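Local coordinates for protein epidermin leader peptide processing serine protease EpiP (Staphylococcus aureus subsp. aureus, PDB 3QFH) that is a subtilisin-like serine endopeptidase that probably removes the leader peptide from the precursor of the lantibiotic epidermin, at residues Asp139-Asn143 against Ser186-Leu191; Thr179-Gln184 against Ile367-Asn372. One frame throughout, in Å; residues are numbered along the deposited sequence.

Interaction 1 of 2, residues Asp139-Asn143 against Ser186-Leu191; sequences DLKNN and SANGKL
D139 meets the chain that runs on from helix 177-186 with both its backbone and its carboxylate. Its carbonyl O takes the N-H of N188 in the carbonyl plane, on a lone pair, at 2.9 Å and 166°. The same O lies 3.4 Å from CA of A187, a CA-H...O contact beside the stronger bond. The carboxylate, with CG anti to the carbonyl carbon (chi1 -64°), reaches across G189 to two consecutive amides: OD1 accepts from K190 N at 3.1 Å and OD2 from L191 N at 3.0 Å. Both donors sit above the carboxylate plane, so the turn at 189-191 lies over the face of the group. OD2 is also bonded to the hydroxyl of Y376; these partners would favour the charged form. D139 OD1 comes to 3.3 Å from G189 CA, where the absence of a side chain leaves room for the carboxylate. L140 brings CD2 within 4.1 Å of CA of A187, a modest apolar contact. N142 joins in through a water that lies within hydrogen-bonding reach of its OD1 and of OD1 of N143, and to which ND2 of N188 gives a weak bond. N143 sends ND2 to O of S186 at 2.7 Å, nearly in its own amide plane; the same ND2 also bonds P196 O. Its carboxamide thus spans from the last turn of the helix to the following loop. The contact joins the loop after strand 126-130 to the end of helix 177-186, with strand 200-204 against N143 and S186, and strands 367-370 and 376-379 beside D139 and L191.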
# COMPACT_ATOMS: atom_id res chain seq x y z
N ASP A 139 18.18 11.43 -3.88
CA ASP A 139 18.13 10.48 -2.77
C ASP A 139 17.55 9.11 -3.13
O ASP A 139 17.66 8.17 -2.35
CB ASP A 139 17.34 11.06 -1.60
CG ASP A 139 17.97 12.29 -1.02
OD1 ASP A 139 19.08 12.68 -1.46
OD2 ASP A 139 17.39 12.86 -0.08
N LEU A 140 16.97 8.98 -4.31
CA LEU A 140 16.33 7.70 -4.68
C LEU A 140 16.94 7.00 -5.87
O LEU A 140 16.69 5.83 -6.06
CB LEU A 140 14.86 7.94 -5.06
CG LEU A 140 13.96 8.63 -4.04
CD1 LEU A 140 12.60 8.90 -4.69
CD2 LEU A 140 13.83 7.77 -2.80
N LYS A 141 17.72 7.70 -6.69
CA LYS A 141 18.19 7.11 -7.94
C LYS A 141 19.05 5.86 -7.77
O LYS A 141 18.96 4.95 -8.59
CB LYS A 141 18.91 8.16 -8.82
CG LYS A 141 20.19 8.76 -8.21
CD LYS A 141 20.71 9.94 -9.05
CE LYS A 141 21.97 10.56 -8.43
NZ LYS A 141 22.53 11.67 -9.28
N ASN A 142 19.87 5.79 -6.73
CA ASN A 142 20.71 4.60 -6.59
C ASN A 142 19.91 3.35 -6.21
O ASN A 142 20.30 2.23 -6.56
CB ASN A 142 21.85 4.83 -5.60
CG ASN A 142 22.91 3.74 -5.69
OD1 ASN A 142 23.27 3.11 -4.69
ND2 ASN A 142 23.36 3.46 -6.90
N ASN A 143 18.80 3.52 -5.51
CA ASN A 143 17.98 2.40 -5.06
C ASN A 143 16.85 2.01 -6.02
O ASN A 143 16.28 0.91 -5.93
CB ASN A 143 17.48 2.67 -3.63
CG ASN A 143 18.63 2.61 -2.60
OD1 ASN A 143 19.70 2.04 -2.88
ND2 ASN A 143 18.40 3.16 -1.41
N SER A 186 13.43 3.98 1.10
CA SER A 186 14.71 3.88 0.42
C SER A 186 15.61 5.10 0.23
O SER A 186 16.64 5.00 -0.45
CB SER A 186 14.38 3.33 -0.98
OG SER A 186 13.53 2.18 -0.92
N ALA A 187 15.25 6.26 0.77
CA ALA A 187 16.09 7.45 0.58
C ALA A 187 17.49 7.17 1.14
O ALA A 187 17.63 6.63 2.22
CB ALA A 187 15.49 8.68 1.28
N ASN A 188 18.51 7.52 0.37
CA ASN A 188 19.86 7.43 0.84
C ASN A 188 20.68 8.58 0.23
O ASN A 188 21.36 8.41 -0.75
CB ASN A 188 20.46 6.07 0.54
CG ASN A 188 21.82 5.85 1.23
OD1 ASN A 188 22.26 6.68 2.01
ND2 ASN A 188 22.46 4.75 0.93
N GLY A 189 20.51 9.77 0.79
CA GLY A 189 21.21 11.00 0.35
C GLY A 189 21.14 12.01 1.49
O GLY A 189 21.67 11.75 2.56
N LYS A 190 20.47 13.15 1.27
CA LYS A 190 20.30 14.14 2.32
C LYS A 190 19.31 13.56 3.32
O LYS A 190 19.53 13.64 4.52
CB LYS A 190 19.84 15.49 1.75
CG LYS A 190 20.90 16.11 0.82
CD LYS A 190 20.42 17.32 0.04
CE LYS A 190 20.38 18.59 0.88
NZ LYS A 190 19.34 18.55 1.91
N LEU A 191 18.25 12.96 2.80
CA LEU A 191 17.26 12.26 3.61
C LEU A 191 17.64 10.76 3.65
O LEU A 191 18.18 10.22 2.67
CB LEU A 191 15.89 12.39 2.97
CG LEU A 191 14.71 12.14 3.88
CD1 LEU A 191 14.44 13.46 4.63
CD2 LEU A 191 13.47 11.71 3.10
O HOH W 1 21.85 3.50 -2.15

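Interaction 2 of 2, residues Thr179-Gln184 against Ile367-Asn372; sequences TMVSGQ and ILTTAN
Two threonine hydroxyls of strand 367-370 donate to consecutive carbonyls of helix 177-186. T370 OG1 reaches T179 O at 2.7 Å from above the carbonyl plane, while G183 N, the helix's own donor, comes to that oxygen from the opposite face. T369 OG1 gives its proton to M180 O, also at 2.7 Å, but in the carbonyl plane and on a lone pair. The two hydroxyls are set differently on the strand: OG1 of T369 is anti to its backbone N (chi1 -166°), whereas OG1 of T370 stands between N and the carbonyl carbon (chi1 51°). T369 OG1 also accepts from Q184 NE2 at 3.2 Å; the Q184 side chain, bent at chi2, crosses T369 at about a right angle. A water bridges the same NE2 to L368 O, and Q184 OE1 is taken by K388.

Apolar and weakly polar contacts fill in around these bonds. CB of M180 presses on CG2 of T369 at 3.5 Å, closer than usual for two carbons, and CA of M180 makes a CA-H...O contact with T370 O. CA of G183 comes to 3.2 Å from T370 OG1, an approach open to it because G183 carries no CB on the side facing the strand. CG2 of I367 packs on the Q184 carboxamide, and CG2 of T179 lies 3.5 Å from A371 O, while T179 OG1 itself is bonded to D173.

Helix and strand axes pass 6.2 Å apart at 103°, close enough for CA of both M180 and G183 to touch T370. The chemistry implies a join made largely by hydroxyls on main-chain oxygens: T369, both donor and acceptor, ties M180 to Q184 within a buried interface.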
# COMPACT_ATOMS: atom_id res chain seq x y z
N THR A 179 6.46 9.17 -4.78
CA THR A 179 7.79 9.68 -4.47
C THR A 179 7.99 9.86 -2.96
O THR A 179 9.07 9.60 -2.44
CB THR A 179 8.08 10.97 -5.24
OG1 THR A 179 8.03 10.68 -6.65
CG2 THR A 179 9.46 11.50 -4.87
N MET A 180 6.94 10.30 -2.27
CA MET A 180 7.01 10.52 -0.83
C MET A 180 7.15 9.20 -0.09
O MET A 180 7.89 9.08 0.88
CB MET A 180 5.75 11.24 -0.35
CG MET A 180 5.50 12.59 -1.01
SD MET A 180 3.99 13.33 -0.40
CE MET A 180 3.61 14.58 -1.64
N VAL A 181 6.41 8.20 -0.57
CA VAL A 181 6.44 6.89 0.02
C VAL A 181 7.80 6.25 -0.19
O VAL A 181 8.36 5.67 0.72
CB VAL A 181 5.29 5.98 -0.56
CG1 VAL A 181 5.51 4.53 -0.18
CG2 VAL A 181 3.90 6.48 -0.06
N SER A 182 8.34 6.35 -1.40
CA SER A 182 9.63 5.74 -1.72
C SER A 182 10.75 6.27 -0.87
O SER A 182 11.71 5.54 -0.56
CB SER A 182 9.95 5.98 -3.18
OG SER A 182 8.93 5.42 -3.98
N GLY A 183 10.67 7.55 -0.51
CA GLY A 183 11.68 8.15 0.35
C GLY A 183 11.72 7.51 1.73
O GLY A 183 12.81 7.33 2.30
N GLN A 184 10.55 7.14 2.25
CA GLN A 184 10.46 6.53 3.57
C GLN A 184 11.10 5.14 3.63
O GLN A 184 11.65 4.77 4.66
CB GLN A 184 9.02 6.47 4.08
CG GLN A 184 8.41 7.88 4.35
CD GLN A 184 9.20 8.67 5.39
OE1 GLN A 184 9.11 8.40 6.58
NE2 GLN A 184 9.95 9.64 4.94
N ILE A 367 5.94 14.67 8.66
CA ILE A 367 7.03 13.84 8.19
C ILE A 367 7.76 14.47 7.00
O ILE A 367 7.16 14.74 5.96
CB ILE A 367 6.48 12.49 7.70
CG1 ILE A 367 5.58 11.81 8.77
CG2 ILE A 367 7.63 11.59 7.23
CD1 ILE A 367 6.25 11.39 10.02
N LEU A 368 9.07 14.64 7.14
CA LEU A 368 9.88 15.18 6.10
C LEU A 368 10.19 14.04 5.14
O LEU A 368 10.68 12.99 5.55
CB LEU A 368 11.17 15.77 6.70
CG LEU A 368 12.21 16.33 5.72
CD1 LEU A 368 11.64 17.45 4.83
CD2 LEU A 368 13.41 16.82 6.49
N THR A 369 9.85 14.20 3.86
CA THR A 369 10.16 13.14 2.91
C THR A 369 10.53 13.73 1.57
O THR A 369 10.46 14.95 1.37
CB THR A 369 8.97 12.12 2.78
OG1 THR A 369 9.41 10.93 2.10
CG2 THR A 369 7.76 12.74 2.09
N THR A 370 10.96 12.85 0.66
CA THR A 370 11.31 13.22 -0.69
C THR A 370 10.09 13.63 -1.49
O THR A 370 9.05 12.95 -1.45
CB THR A 370 11.97 12.03 -1.41
OG1 THR A 370 11.13 10.87 -1.27
CG2 THR A 370 13.33 11.74 -0.82
N ALA A 371 10.23 14.72 -2.24
CA ALA A 371 9.17 15.25 -3.07
C ALA A 371 9.43 15.05 -4.57
O ALA A 371 10.57 14.84 -5.03
CB ALA A 371 8.93 16.75 -2.75
N ASN A 372 8.35 15.14 -5.32
CA ASN A 372 8.38 14.93 -6.75
C ASN A 372 8.96 16.11 -7.57
O ASN A 372 8.84 16.14 -8.80
CB ASN A 372 6.96 14.56 -7.19
CG ASN A 372 6.90 13.99 -8.55
OD1 ASN A 372 7.82 13.27 -8.98
ND2 ASN A 372 5.80 14.29 -9.27
O HOH W 2 11.55 11.08 7.40

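Overall arrangement
The two contacts lie 10 Å apart, centre to centre, on the same side of the chain's centre, and share helix 177-186: interaction 2 uses its body, interaction 1 its last residue and the loop beyond. Their segments alternate along the chain, in the order 139-143, 179-184, 186-191, 367-372. They touch directly, L191 CD2 packing 3.6 Å from T369 CA. Together they bind the helix to the loop after strand 126-130 and to the two-stranded sheet of 367-370 and 376-379. In this subtilisin-like fold H177, at the helix start, probably forms a catalytic triad with D130 and S383; M180's side chain lies near these residues without touching them, while interaction 1 sits at the helix's other end.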